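Local coordinates for Bd3459 (Bdellovibrio bacteriovorus, PDB 5CEC), which acts as a predatory endopeptidase of the S13 family, probably cutting D-Ala peptide bonds of cell-wall peptidoglycan, and is bound by the ankyrin-repeat immunity protein Bd3460, at residues Met120-Ile125 and Leu147-Glu152; Leu139-Asn144 and Gln169-Val174; Thr161-Thr166 and Leu259-Gly264; Thr177-Phe182 and Arg214-Val219. The protein carries 1 engineered substitution. All blocks are in the same frame, centred on the assembly; numbering follows the deposited sequence. Where two conformers were deposited one is given.

Following the chain, helix 118-130 supplies 120-125, and the end of strand 135-141 with the residues after it supplies 139-144, before contact 1 closes at 147-152, early in the long loop to helix 167-182. Farther along that loop comes 161-166, and contact 2 then closes at 169-174, on the helix. Contacts 1 and 2 therefore cross, and so do 2 and 3. Contact 4 runs from 177-182, at the end of the same helix, to 214-219 and is nested within contact 3, which closes at 259-264; the other pairs are in series. Contacts 2 and 4 set helix 167-182 on neighbouring strands, contact 1 fixes the loop to helix 118-130, and contact 3 reaches helix 253-262.

Contact 1: residues Met120-Ile125 and Leu147-Glu152; sequences MSYFLI and LAWLAE. With SO4 (sulfate ion), chain E.
Ser121 and Trp149 mark the closest backbone approach, their CA atoms 8.4 Å apart, where helix 118-130 meets a type I beta turn, Ala148 to Ala151, in the loop between strand 135-141 and helix 167-182. The turn is closed by Ala151 N to Ala148 O, 3.0 Å, with Trp149 as its second residue. No hydrogen bond passes directly between the two segments, so the evidence for the contact is packing of side chains. The benzene end of the Trp149 indole wedges between two successive helical residues. Ser121 brings CB to 3.5 Å from Trp149 CZ3, while its OG lies 3.5 Å from Leu147 CD1; this hydroxyl has its polar partner in the helix itself, Gly117 O. On the neighbouring position Tyr122 CE1 sits 3.7 Å from Trp149 CZ2. The two rings are steeply inclined, planes at 78° and centroids 5.8 Å apart. With CG anti to the backbone N (chi1 -161°), Trp149 swings its indole out of the turn to the helix. Phe182, from helix 167-182, also covers Ser121. The tyrosine hydroxyl bonds to Arg118, which in turn holds a sulfate, probably from the crystallisation liquor. That ion also accepts a bent bond at the indole edge, Trp149 NE1 to sulfate O3, 2.9 Å with an N-H...O angle of 137°.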
loop_
_atom_site.group_PDB
_atom_site.type_symbol
_atom_site.label_atom_id
_atom_site.label_comp_id
_atom_site.label_asym_id
_atom_site.label_seq_id
_atom_site.Cartn_x
_atom_site.Cartn_y
_atom_site.Cartn_z
ATOM N N MET A 120 4.637 15.971 8.894
ATOM C CA MET A 120 5.278 16.227 10.185
ATOM C C MET A 120 5.905 17.627 10.254
ATOM O O MET A 120 5.888 18.276 11.297
ATOM C CB MET A 120 6.258 15.116 10.547
ATOM C CG MET A 120 6.769 15.263 11.953
ATOM S SD MET A 120 5.464 15.148 13.181
ATOM C CE MET A 120 6.202 14.139 14.444
ATOM N N SER A 121 6.436 18.088 9.131
ATOM C CA SER A 121 7.039 19.421 9.057
ATOM C C SER A 121 5.970 20.484 9.260
ATOM O O SER A 121 6.187 21.443 10.002
ATOM C CB SER A 121 7.757 19.647 7.722
ATOM O OG SER A 121 8.902 18.825 7.625
ATOM N N TYR A 122 4.820 20.312 8.605
ATOM C CA TYR A 122 3.706 21.230 8.813
ATOM C C TYR A 122 3.274 21.278 10.265
ATOM O O TYR A 122 3.007 22.346 10.805
ATOM C CB TYR A 122 2.499 20.837 7.956
ATOM C CG TYR A 122 2.604 21.040 6.448
ATOM C CD1 TYR A 122 3.677 21.717 5.849
ATOM C CD2 TYR A 122 1.613 20.539 5.628
ATOM C CE1 TYR A 122 3.744 21.890 4.475
ATOM C CE2 TYR A 122 1.667 20.704 4.262
ATOM C CZ TYR A 122 2.717 21.380 3.690
ATOM O OH TYR A 122 2.729 21.526 2.336
ATOM N N PHE A 123 3.198 20.120 10.898
ATOM C CA PHE A 123 2.859 20.070 12.326
ATOM C C PHE A 123 3.916 20.760 13.167
ATOM O O PHE A 123 3.586 21.538 14.069
ATOM C CB PHE A 123 2.649 18.636 12.780
ATOM C CG PHE A 123 2.229 18.517 14.221
ATOM C CD1 PHE A 123 0.962 18.937 14.650
ATOM C CD2 PHE A 123 3.108 18.046 15.165
ATOM C CE1 PHE A 123 0.596 18.859 15.984
ATOM C CE2 PHE A 123 2.739 17.967 16.504
ATOM C CZ PHE A 123 1.490 18.381 16.911
ATOM N N LEU A 124 5.179 20.508 12.871
ATOM C CA LEU A 124 6.238 21.170 13.619
ATOM C C LEU A 124 6.158 22.696 13.478
ATOM O O LEU A 124 6.341 23.423 14.460
ATOM C CB LEU A 124 7.621 20.663 13.210
ATOM C CG LEU A 124 8.837 21.374 13.815
ATOM C CD1 LEU A 124 8.729 21.412 15.333
ATOM C CD2 LEU A 124 10.126 20.744 13.366
ATOM N N ILE A 125 5.917 23.163 12.255
ATOM C CA ILE A 125 5.815 24.604 12.027
ATOM C C ILE A 125 4.628 25.197 12.769
ATOM O O ILE A 125 4.754 26.276 13.391
ATOM C CB ILE A 125 5.831 24.943 10.531
ATOM C CG1 ILE A 125 7.192 24.594 9.937
ATOM C CG2 ILE A 125 5.528 26.415 10.292
ATOM C CD1 ILE A 125 7.207 24.449 8.445
ATOM N N LEU A 147 14.723 13.604 6.835
ATOM C CA LEU A 147 13.671 14.445 6.277
ATOM C C LEU A 147 13.556 14.140 4.802
ATOM O O LEU A 147 14.544 14.313 4.038
ATOM C CB LEU A 147 13.991 15.921 6.476
ATOM C CG LEU A 147 13.005 16.907 5.880
ATOM C CD1 LEU A 147 11.669 16.853 6.607
ATOM C CD2 LEU A 147 13.581 18.309 5.938
ATOM N N ALA A 148 12.381 13.659 4.396
ATOM C CA ALA A 148 12.073 13.367 2.984
ATOM C C ALA A 148 10.705 13.944 2.748
ATOM O O ALA A 148 9.706 13.409 3.219
ATOM C CB ALA A 148 12.052 11.877 2.722
ATOM N N TRP A 149 10.644 15.038 2.003
ATOM C CA TRP A 149 9.410 15.754 1.888
ATOM C C TRP A 149 8.241 14.887 1.443
ATOM O O TRP A 149 7.146 14.951 2.024
ATOM C CB TRP A 149 9.581 16.942 0.943
ATOM C CG TRP A 149 8.559 17.983 1.074
ATOM C CD1 TRP A 149 7.617 18.339 0.151
ATOM C CD2 TRP A 149 8.362 18.843 2.190
ATOM N NE1 TRP A 149 6.838 19.363 0.638
ATOM C CE2 TRP A 149 7.284 19.707 1.879
ATOM C CE3 TRP A 149 9.000 19.000 3.419
ATOM C CZ2 TRP A 149 6.820 20.682 2.768
ATOM C CZ3 TRP A 149 8.540 19.978 4.285
ATOM C CH2 TRP A 149 7.467 20.804 3.960
ATOM N N LEU A 150 8.489 14.051 0.433
ATOM C CA LEU A 150 7.457 13.204 -0.166
ATOM C C LEU A 150 7.376 11.802 0.491
ATOM O O LEU A 150 6.874 10.852 -0.120
ATOM C CB LEU A 150 7.642 13.118 -1.693
ATOM C CG LEU A 150 7.584 14.459 -2.416
ATOM C CD1 LEU A 150 7.824 14.228 -3.898
ATOM C CD2 LEU A 150 6.280 15.213 -2.196
ATOM N N ALA A 151 7.783 11.703 1.760
ATOM C CA ALA A 151 7.823 10.396 2.463
ATOM C C ALA A 151 6.539 9.572 2.352
ATOM O O ALA A 151 6.604 8.358 2.358
ATOM C CB ALA A 151 8.143 10.629 3.921
ATOM N N GLU A 152 5.381 10.238 2.372
ATOM C CA GLU A 152 4.073 9.608 2.278
ATOM C C GLU A 152 3.365 9.751 0.968
ATOM O O GLU A 152 2.152 9.524 0.915
ATOM C CB GLU A 152 3.097 10.356 3.186
ATOM C CG GLU A 152 3.438 10.391 4.578
ATOM C CD GLU A 152 2.272 10.856 5.400
ATOM O OE1 GLU A 152 1.394 10.041 5.641
ATOM O OE2 GLU A 152 2.320 11.998 5.838
HETATM S S SO4 E . 4.868 21.998 -2.139
HETATM O O1 SO4 E . 3.604 21.236 -2.316
HETATM O O2 SO4 E . 5.470 22.341 -3.443
HETATM O O3 SO4 E . 5.794 21.357 -1.193
HETATM O O4 SO4 E . 4.582 23.325 -1.475
#

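Contact 2: residues Leu139-Asn144 and Gln169-Val174; sequences LTFDEN and QQASIV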
loop_
_atom_site.group_PDB
_atom_site.type_symbol
_atom_site.label_atom_id
_atom_site.label_comp_id
_atom_site.label_asym_id
_atom_site.label_seq_id
_atom_site.Cartn_x
_atom_site.Cartn_y
_atom_site.Cartn_z
ATOM N N LEU A 139 19.270 27.389 12.039
ATOM C CA LEU A 139 18.694 26.066 12.154
ATOM C C LEU A 139 19.746 25.039 11.823
ATOM O O LEU A 139 20.250 25.002 10.704
ATOM C CB LEU A 139 17.485 25.909 11.240
ATOM C CG LEU A 139 16.804 24.542 11.252
ATOM C CD1 LEU A 139 16.250 24.234 12.641
ATOM C CD2 LEU A 139 15.709 24.460 10.191
ATOM N N THR A 140 20.085 24.191 12.773
ATOM C CA THR A 140 21.043 23.114 12.523
ATOM C C THR A 140 20.399 21.784 12.821
ATOM O O THR A 140 19.347 21.730 13.427
ATOM C CB THR A 140 22.365 23.302 13.307
ATOM O OG1 THR A 140 22.133 23.170 14.705
ATOM C CG2 THR A 140 22.991 24.636 12.989
ATOM N N PHE A 141 21.010 20.709 12.334
ATOM C CA PHE A 141 20.437 19.374 12.439
ATOM C C PHE A 141 21.546 18.338 12.379
ATOM O O PHE A 141 22.595 18.584 11.769
ATOM C CB PHE A 141 19.410 19.119 11.332
ATOM C CG PHE A 141 20.014 19.115 9.946
ATOM C CD1 PHE A 141 20.213 20.297 9.248
ATOM C CD2 PHE A 141 20.453 17.935 9.373
ATOM C CE1 PHE A 141 20.822 20.294 8.017
ATOM C CE2 PHE A 141 21.071 17.946 8.155
ATOM C CZ PHE A 141 21.251 19.114 7.479
ATOM N N ASP A 142 21.312 17.191 13.016
ATOM C CA ASP A 142 22.313 16.116 13.042
ATOM C C ASP A 142 21.948 14.988 12.066
ATOM O O ASP A 142 21.000 15.063 11.277
ATOM C CB ASP A 142 22.570 15.613 14.481
ATOM C CG ASP A 142 21.439 14.811 15.071
ATOM O OD1 ASP A 142 20.507 14.377 14.351
ATOM O OD2 ASP A 142 21.499 14.605 16.311
ATOM N N GLU A 143 22.779 13.957 12.093
ATOM C CA GLU A 143 22.710 12.869 11.138
ATOM C C GLU A 143 21.572 11.895 11.387
ATOM O O GLU A 143 21.321 11.019 10.577
ATOM C CB GLU A 143 24.051 12.121 11.045
ATOM C CG GLU A 143 24.440 11.327 12.283
ATOM C CD GLU A 143 25.236 12.092 13.323
ATOM O OE1 GLU A 143 25.036 13.317 13.540
ATOM O OE2 GLU A 143 26.046 11.428 13.984
ATOM N N ASN A 144 20.818 12.104 12.466
ATOM C CA ASN A 144 19.654 11.294 12.710
ATOM C C ASN A 144 18.365 11.990 12.347
ATOM O O ASN A 144 17.307 11.412 12.527
ATOM C CB ASN A 144 19.640 10.831 14.161
ATOM C CG ASN A 144 20.782 9.904 14.460
ATOM O OD1 ASN A 144 21.045 8.983 13.689
ATOM N ND2 ASN A 144 21.438 10.121 15.588
ATOM N N GLN A 169 26.415 13.219 2.132
ATOM C CA GLN A 169 25.413 13.175 1.093
ATOM C C GLN A 169 24.036 13.373 1.704
ATOM O O GLN A 169 23.289 14.216 1.237
ATOM C CB GLN A 169 25.457 11.846 0.355
ATOM C CG GLN A 169 24.507 11.740 -0.820
ATOM C CD GLN A 169 24.633 10.384 -1.510
ATOM O OE1 GLN A 169 24.913 9.356 -0.866
ATOM N NE2 GLN A 169 24.478 10.375 -2.832
ATOM N N GLN A 170 23.721 12.619 2.755
ATOM C CA GLN A 170 22.423 12.735 3.432
ATOM C C GLN A 170 22.195 14.174 3.858
ATOM O O GLN A 170 21.116 14.735 3.618
ATOM C CB GLN A 170 22.353 11.826 4.645
ATOM C CG GLN A 170 21.050 11.929 5.429
ATOM C CD GLN A 170 21.111 11.068 6.661
ATOM O OE1 GLN A 170 21.287 9.850 6.544
ATOM N NE2 GLN A 170 21.037 11.679 7.839
ATOM N N ALA A 171 23.201 14.753 4.532
ATOM C CA ALA A 171 23.079 16.105 5.099
ATOM C C ALA A 171 22.898 17.171 4.031
ATOM O O ALA A 171 22.124 18.105 4.235
ATOM C CB ALA A 171 24.296 16.449 5.964
ATOM N N SER A 172 23.564 17.010 2.886
ATOM C CA SER A 172 23.429 17.968 1.780
ATOM C C SER A 172 21.979 18.019 1.330
ATOM O O SER A 172 21.398 19.087 1.118
ATOM C CB SER A 172 24.324 17.546 0.593
ATOM O OG SER A 172 24.098 18.351 -0.556
ATOM N N ILE A 173 21.388 16.839 1.224
ATOM C CA ILE A 173 20.011 16.725 0.740
ATOM C C ILE A 173 19.011 17.197 1.804
ATOM O O ILE A 173 18.069 17.899 1.474
ATOM C CB ILE A 173 19.713 15.298 0.264
ATOM C CG1 ILE A 173 20.679 14.945 -0.870
ATOM C CG2 ILE A 173 18.259 15.167 -0.193
ATOM C CD1 ILE A 173 20.462 15.682 -2.167
ATOM N N VAL A 174 19.241 16.882 3.080
ATOM C CA VAL A 174 18.363 17.385 4.154
ATOM C C VAL A 174 18.430 18.904 4.201
ATOM O O VAL A 174 17.394 19.552 4.323
ATOM C CB VAL A 174 18.714 16.750 5.505
ATOM C CG1 VAL A 174 17.932 17.389 6.629
ATOM C CG2 VAL A 174 18.396 15.258 5.449
HETATM O O HOH W 1 20.390 14.430 8.535
HETATM O O HOH W 2 21.941 8.266 8.581
#
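A glutamine of a helix, Gln170, uses its side-chain amide to hold the backbone carbonyl of Glu143, just past the end of a strand. Gln170 NE2 donates to Glu143 O at 2.8 Å, with an N-H...O angle of 152°. The oxygen lies close to the plane of the glutamine amide, whereas the nitrogen stands 42° above the carbonyl plane of Glu143. Two waters extend this grip. One accepts from Gln170 NE2 at 2.9 Å and donates to Asp142 O; the other donates to Gln170 OE1 at 2.7 Å and, weakly, to Glu143 O. Both N-H groups of the amide thus have an acceptor and its oxygen has a donor, which fixes the rotation of the amide. The gripped segment contains an Asx turn, Asp142 OD1 accepting from Asn144 N at 3.0 Å and also from Gly110 N.

The apolar half belongs to Phe141. Its CG lies between the backbone N and the carbonyl carbon (chi1 65°), which directs the ring to the helix. Val174 CG1 sits over one face, 3.8 Å from the ring centroid, a CH-pi contact displaced toward CE2. At the ring edge, near its plane, Ala171 O comes 3.5 Å from Phe141 CZ. Leu178 and Arg175 of the same helix and Ile108 of strand 104-109 also touch the ring. Strand 135-141 runs parallel to both strand 104-109 and strand 212-218 in the mixed sheet, and helix 167-182 packs against this sheet, with Phe218 of strand 212-218 touching Ala171.

Contact 3: residues Thr161-Thr166 and Leu259-Gly264; sequences TPKYDT and LYWNLG
The Trp261 indole carries the ammonium group of Lys163 over one face and has Thr161 O at its edge, in plane. Lys163 NZ stands 3.4 Å above the ring plane and 3.8 Å from the centroid of the five-membered ring, 26° off the normal, which meets the geometry of a cation-pi pair. The rest of the lysine crosses the indole obliquely: CB lies near CH2 and CZ2, and CD comes 3.6 Å from Trp261 CZ2. CG is anti to the backbone N (chi1 -174°) and the chain stays extended until a final bend at chi4, 45°, which places NZ by the pyrrole part. At the far end of the indole, Thr161 CG2 is 3.7 Å from Trp261 CZ3, and Pro162 O approaches the same carbon to 3.4 Å; both come in obliquely. The threonine hydroxyl is bonded to Asp257 of helix 253-262, and its methyl is the group that meets the indole.

Trp261 is on the last turn of that helix, which ends in a Schellman motif at Gly264, a residue with positive phi; Gly264 N bonds to Trp261 O. The partner segment leads to helix 167-182, whose N-cap is Thr166. The contact therefore joins the end of one helix to the approach of another.

Lys163 NZ and Trp261 NE1 are both donors, and their separation of 3.5 Å is no hydrogen bond. The attraction is consistent with the positive ammonium group lying over the electron-rich indole face, while the aliphatic stem of the exposed lysine adds dispersion.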
loop_
_atom_site.group_PDB
_atom_site.type_symbol
_atom_site.label_atom_id
_atom_site.label_comp_id
_atom_site.label_asym_id
_atom_site.label_seq_id
_atom_site.Cartn_x
_atom_site.Cartn_y
_atom_site.Cartn_z
ATOM N N THR A 161 13.998 3.764 -2.422
ATOM C CA THR A 161 14.282 4.660 -1.314
ATOM C C THR A 161 15.739 5.110 -1.409
ATOM O O THR A 161 16.644 4.268 -1.512
ATOM C CB THR A 161 14.028 3.948 0.014
ATOM O OG1 THR A 161 12.679 3.440 -0.001
ATOM C CG2 THR A 161 14.248 4.846 1.183
ATOM N N PRO A 162 15.983 6.427 -1.336
ATOM C CA PRO A 162 17.361 6.860 -1.389
ATOM C C PRO A 162 18.166 6.245 -0.263
ATOM O O PRO A 162 17.740 6.246 0.888
ATOM C CB PRO A 162 17.267 8.374 -1.273
ATOM C CG PRO A 162 15.913 8.706 -1.742
ATOM C CD PRO A 162 15.049 7.565 -1.336
ATOM N N LYS A 163 19.306 5.678 -0.613
ATOM C CA LYS A 163 20.212 5.062 0.336
ATOM C C LYS A 163 21.498 5.906 0.321
ATOM O O LYS A 163 22.254 5.887 -0.650
ATOM C CB LYS A 163 20.459 3.604 -0.048
ATOM C CG LYS A 163 21.292 2.836 0.968
ATOM C CD LYS A 163 21.205 1.328 0.745
ATOM C CE LYS A 163 22.113 0.550 1.688
ATOM N NZ LYS A 163 22.033 1.033 3.105
ATOM N N TYR A 164 21.719 6.665 1.390
ATOM C CA TYR A 164 22.855 7.584 1.473
ATOM C C TYR A 164 24.074 6.841 2.005
ATOM O O TYR A 164 24.103 6.367 3.146
ATOM C CB TYR A 164 22.526 8.759 2.375
ATOM C CG TYR A 164 21.288 9.513 1.916
ATOM C CD1 TYR A 164 21.246 10.166 0.687
ATOM C CD2 TYR A 164 20.160 9.569 2.709
ATOM C CE1 TYR A 164 20.104 10.842 0.260
ATOM C CE2 TYR A 164 19.022 10.232 2.298
ATOM C CZ TYR A 164 18.988 10.879 1.082
ATOM O OH TYR A 164 17.861 11.565 0.673
ATOM N N ASP A 165 25.095 6.791 1.182
ATOM C CA ASP A 165 26.288 6.019 1.506
ATOM C C ASP A 165 27.306 6.839 2.311
ATOM O O ASP A 165 28.244 6.276 2.863
ATOM C CB ASP A 165 26.904 5.427 0.234
ATOM C CG ASP A 165 25.877 4.659 -0.631
ATOM O OD1 ASP A 165 25.340 3.609 -0.216
ATOM O OD2 ASP A 165 25.603 5.107 -1.756
ATOM N N THR A 166 27.089 8.154 2.424
ATOM C CA THR A 166 27.878 8.995 3.317
ATOM C C THR A 166 26.913 9.908 4.073
ATOM O O THR A 166 25.831 10.244 3.585
ATOM C CB THR A 166 28.920 9.871 2.593
ATOM O OG1 THR A 166 28.263 10.849 1.777
ATOM C CG2 THR A 166 29.860 9.042 1.716
ATOM N N LEU A 259 13.015 1.935 8.362
ATOM C CA LEU A 259 12.937 1.121 9.569
ATOM C C LEU A 259 14.034 0.048 9.533
ATOM O O LEU A 259 14.705 -0.179 10.525
ATOM C CB LEU A 259 11.575 0.471 9.727
ATOM C CG LEU A 259 10.453 1.373 10.233
ATOM C CD1 LEU A 259 9.125 0.700 10.082
ATOM C CD2 LEU A 259 10.683 1.815 11.682
ATOM N N TYR A 260 14.183 -0.631 8.391
ATOM C CA TYR A 260 15.159 -1.722 8.254
ATOM C C TYR A 260 16.564 -1.213 8.458
ATOM O O TYR A 260 17.362 -1.840 9.177
ATOM C CB TYR A 260 14.954 -2.335 6.892
ATOM C CG TYR A 260 15.775 -3.508 6.486
ATOM C CD1 TYR A 260 16.973 -3.337 5.800
ATOM C CD2 TYR A 260 15.330 -4.798 6.711
ATOM C CE1 TYR A 260 17.700 -4.419 5.344
ATOM C CE2 TYR A 260 16.071 -5.898 6.280
ATOM C CZ TYR A 260 17.244 -5.704 5.602
ATOM O OH TYR A 260 17.915 -6.807 5.161
ATOM N N TRP A 261 16.899 -0.061 7.886
ATOM C CA TRP A 261 18.219 0.512 8.102
ATOM C C TRP A 261 18.412 0.987 9.534
ATOM O O TRP A 261 19.465 0.759 10.139
ATOM C CB TRP A 261 18.476 1.663 7.137
ATOM C CG TRP A 261 18.487 1.261 5.705
ATOM C CD1 TRP A 261 18.903 0.074 5.164
ATOM C CD2 TRP A 261 18.052 2.065 4.603
ATOM N NE1 TRP A 261 18.778 0.106 3.791
ATOM C CE2 TRP A 261 18.222 1.304 3.431
ATOM C CE3 TRP A 261 17.517 3.354 4.489
ATOM C CZ2 TRP A 261 17.898 1.803 2.173
ATOM C CZ3 TRP A 261 17.164 3.824 3.220
ATOM C CH2 TRP A 261 17.373 3.053 2.094
ATOM N N ASN A 262 17.386 1.610 10.101
ATOM C CA ASN A 262 17.449 2.044 11.499
ATOM C C ASN A 262 17.794 0.907 12.455
ATOM O O ASN A 262 18.487 1.140 13.422
ATOM C CB ASN A 262 16.107 2.622 11.979
ATOM C CG ASN A 262 15.805 4.015 11.459
ATOM O OD1 ASN A 262 16.613 4.651 10.766
ATOM N ND2 ASN A 262 14.634 4.495 11.827
ATOM N N LEU A 263 17.231 -0.265 12.215
ATOM C CA LEU A 263 17.413 -1.409 13.084
ATOM C C LEU A 263 18.728 -2.169 12.817
ATOM O O LEU A 263 19.031 -3.135 13.522
ATOM C CB LEU A 263 16.200 -2.326 12.992
ATOM C CG LEU A 263 14.869 -1.693 13.410
ATOM C CD1 LEU A 263 13.674 -2.577 13.083
ATOM C CD2 LEU A 263 14.867 -1.422 14.905
ATOM N N GLY A 264 19.521 -1.693 11.848
ATOM C CA GLY A 264 20.874 -2.222 11.589
ATOM C C GLY A 264 21.094 -2.850 10.224
ATOM O O GLY A 264 22.174 -3.385 9.939
#

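Contact 4: residues Thr177-Phe182 and Arg214-Val219; sequences TLTSSF and RTISFV
Apolar packing comes first: Ile216, pointing from its strand to the helix, packs against Leu178 and Thr179. The CA atoms of Thr179 and Ile216 are 7.2 Å apart, the nearest pair of the two backbones. Ile216 touches with both ends of its branched chain. Its CG2 lies 3.8 Å from Leu178 CD1. The longer branch has CG1 anti to the carbonyl carbon (chi1 -57°) and is extended beyond it, so CD1 reaches the helix, 3.8 Å from the backbone atom Thr179 CA and 4.0 Å from Leu178 CB. Ile216 and Leu178 are both buried, and Leu178 also rests on Leu139 and Phe141 of strand 135-141, so the pair lies between sheet and helix.

A mixed polar and apolar approach adds to this. Thr179 OG1 is 3.6 Å from Ile216 CD1, at the exposed side of the contact, and its hydroxyl is bonded to Arg175 O one turn back in the helix.

Hydrogen bonds do not cross directly between these segments. Within the helix, Thr177 O accepts from two donors, Ser181 N at 2.8 Å and Phe182 N at 3.1 Å, consistent with the wider pi-type turn at 178-182. From the preceding turn, Arg175 NE donates to Ile216 O and ties helix to strand.

Strand 212-218 is an outermost strand of the mixed sheet within this chain and runs parallel to strand 135-141. Helix 167-182 lies between them in sequence and packs on both, as in a beta-alpha-beta crossover, here with helix 188-200 as a further element of the connection.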
loop_
_atom_site.group_PDB
_atom_site.type_symbol
_atom_site.label_atom_id
_atom_site.label_comp_id
_atom_site.label_asym_id
_atom_site.label_seq_id
_atom_site.Cartn_x
_atom_site.Cartn_y
_atom_site.Cartn_z
ATOM N N THR A 177 16.365 20.258 1.388
ATOM C CA THR A 177 14.945 20.122 1.640
ATOM C C THR A 177 14.475 21.116 2.715
ATOM O O THR A 177 13.398 21.700 2.594
ATOM C CB THR A 177 14.620 18.676 2.077
ATOM O OG1 THR A 177 15.082 17.777 1.067
ATOM C CG2 THR A 177 13.125 18.474 2.322
ATOM N N LEU A 178 15.289 21.318 3.752
ATOM C CA LEU A 178 14.981 22.331 4.750
ATOM C C LEU A 178 14.889 23.709 4.108
ATOM O O LEU A 178 13.973 24.453 4.387
ATOM C CB LEU A 178 15.998 22.328 5.878
ATOM C CG LEU A 178 15.862 21.210 6.927
ATOM C CD1 LEU A 178 17.094 21.176 7.818
ATOM C CD2 LEU A 178 14.587 21.384 7.746
ATOM N N THR A 179 15.805 24.012 3.193
ATOM C CA THR A 179 15.864 25.315 2.572
ATOM C C THR A 179 14.703 25.514 1.605
ATOM O O THR A 179 14.077 26.575 1.605
ATOM C CB THR A 179 17.192 25.485 1.837
ATOM O OG1 THR A 179 18.289 25.362 2.753
ATOM C CG2 THR A 179 17.312 26.822 1.080
ATOM N N SER A 180 14.383 24.503 0.801
ATOM C CA SER A 180 13.433 24.708 -0.292
ATOM C C SER A 180 12.004 24.345 0.062
ATOM O O SER A 180 11.086 24.781 -0.610
ATOM C CB SER A 180 13.895 23.947 -1.530
ATOM O OG SER A 180 15.106 24.509 -2.005
ATOM N N SER A 181 11.816 23.562 1.133
ATOM C CA SER A 181 10.492 23.099 1.521
ATOM C C SER A 181 10.108 23.474 2.944
ATOM O O SER A 181 9.059 24.066 3.159
ATOM C CB SER A 181 10.391 21.576 1.341
ATOM O OG SER A 181 10.515 21.240 -0.026
ATOM N N PHE A 182 10.946 23.158 3.923
ATOM C CA PHE A 182 10.578 23.446 5.307
ATOM C C PHE A 182 10.462 24.955 5.541
ATOM O O PHE A 182 9.584 25.413 6.281
ATOM C CB PHE A 182 11.624 22.828 6.255
ATOM C CG PHE A 182 11.282 22.963 7.701
ATOM C CD1 PHE A 182 11.669 24.090 8.413
ATOM C CD2 PHE A 182 10.526 21.989 8.343
ATOM C CE1 PHE A 182 11.365 24.203 9.748
ATOM C CE2 PHE A 182 10.193 22.114 9.671
ATOM C CZ PHE A 182 10.606 23.227 10.359
ATOM N N ARG A 214 16.961 31.875 8.547
ATOM C CA ARG A 214 18.033 32.606 7.866
ATOM C C ARG A 214 19.146 31.684 7.395
ATOM O O ARG A 214 19.493 31.717 6.204
ATOM C CB ARG A 214 18.616 33.734 8.718
ATOM C CG ARG A 214 19.596 34.595 7.908
ATOM C CD ARG A 214 19.814 35.990 8.459
ATOM N NE ARG A 214 18.594 36.785 8.530
ATOM C CZ ARG A 214 18.454 37.904 9.242
ATOM N NH1 ARG A 214 19.455 38.383 9.986
ATOM N NH2 ARG A 214 17.287 38.547 9.224
ATOM N N THR A 215 19.702 30.872 8.297
ATOM C CA THR A 215 20.864 30.022 8.005
ATOM C C THR A 215 20.538 28.600 8.403
ATOM O O THR A 215 19.966 28.368 9.460
ATOM C CB THR A 215 22.095 30.466 8.832
ATOM O OG1 THR A 215 22.361 31.832 8.546
ATOM C CG2 THR A 215 23.310 29.620 8.492
ATOM N N ILE A 216 20.910 27.650 7.559
ATOM C CA ILE A 216 20.679 26.230 7.813
ATOM C C ILE A 216 21.982 25.478 7.619
ATOM O O ILE A 216 22.631 25.632 6.571
ATOM C CB ILE A 216 19.593 25.658 6.879
ATOM C CG1 ILE A 216 18.298 26.454 7.052
ATOM C CG2 ILE A 216 19.391 24.158 7.151
ATOM C CD1 ILE A 216 17.207 26.135 6.067
ATOM N N SER A 217 22.353 24.643 8.587
ATOM C CA SER A 217 23.582 23.864 8.453
ATOM C C SER A 217 23.569 22.564 9.243
ATOM O O SER A 217 22.808 22.410 10.167
ATOM C CB SER A 217 24.808 24.695 8.780
ATOM O OG SER A 217 24.806 25.132 10.096
ATOM N N PHE A 218 24.384 21.621 8.790
ATOM C CA PHE A 218 24.539 20.313 9.417
ATOM C C PHE A 218 25.538 20.427 10.576
ATOM O O PHE A 218 26.630 21.020 10.421
ATOM C CB PHE A 218 25.043 19.336 8.349
ATOM C CG PHE A 218 25.415 17.988 8.867
ATOM C CD1 PHE A 218 24.473 17.170 9.430
ATOM C CD2 PHE A 218 26.710 17.502 8.741
ATOM C CE1 PHE A 218 24.801 15.908 9.901
ATOM C CE2 PHE A 218 27.044 16.244 9.208
ATOM C CZ PHE A 218 26.087 15.447 9.796
ATOM N N VAL A 219 25.143 19.892 11.733
ATOM C CA VAL A 219 26.030 19.741 12.898
ATOM C C VAL A 219 25.895 18.317 13.419
ATOM O O VAL A 219 24.828 17.937 13.901
ATOM C CB VAL A 219 25.706 20.748 14.032
ATOM C CG1 VAL A 219 26.610 20.503 15.236
ATOM C CG2 VAL A 219 25.859 22.182 13.536
#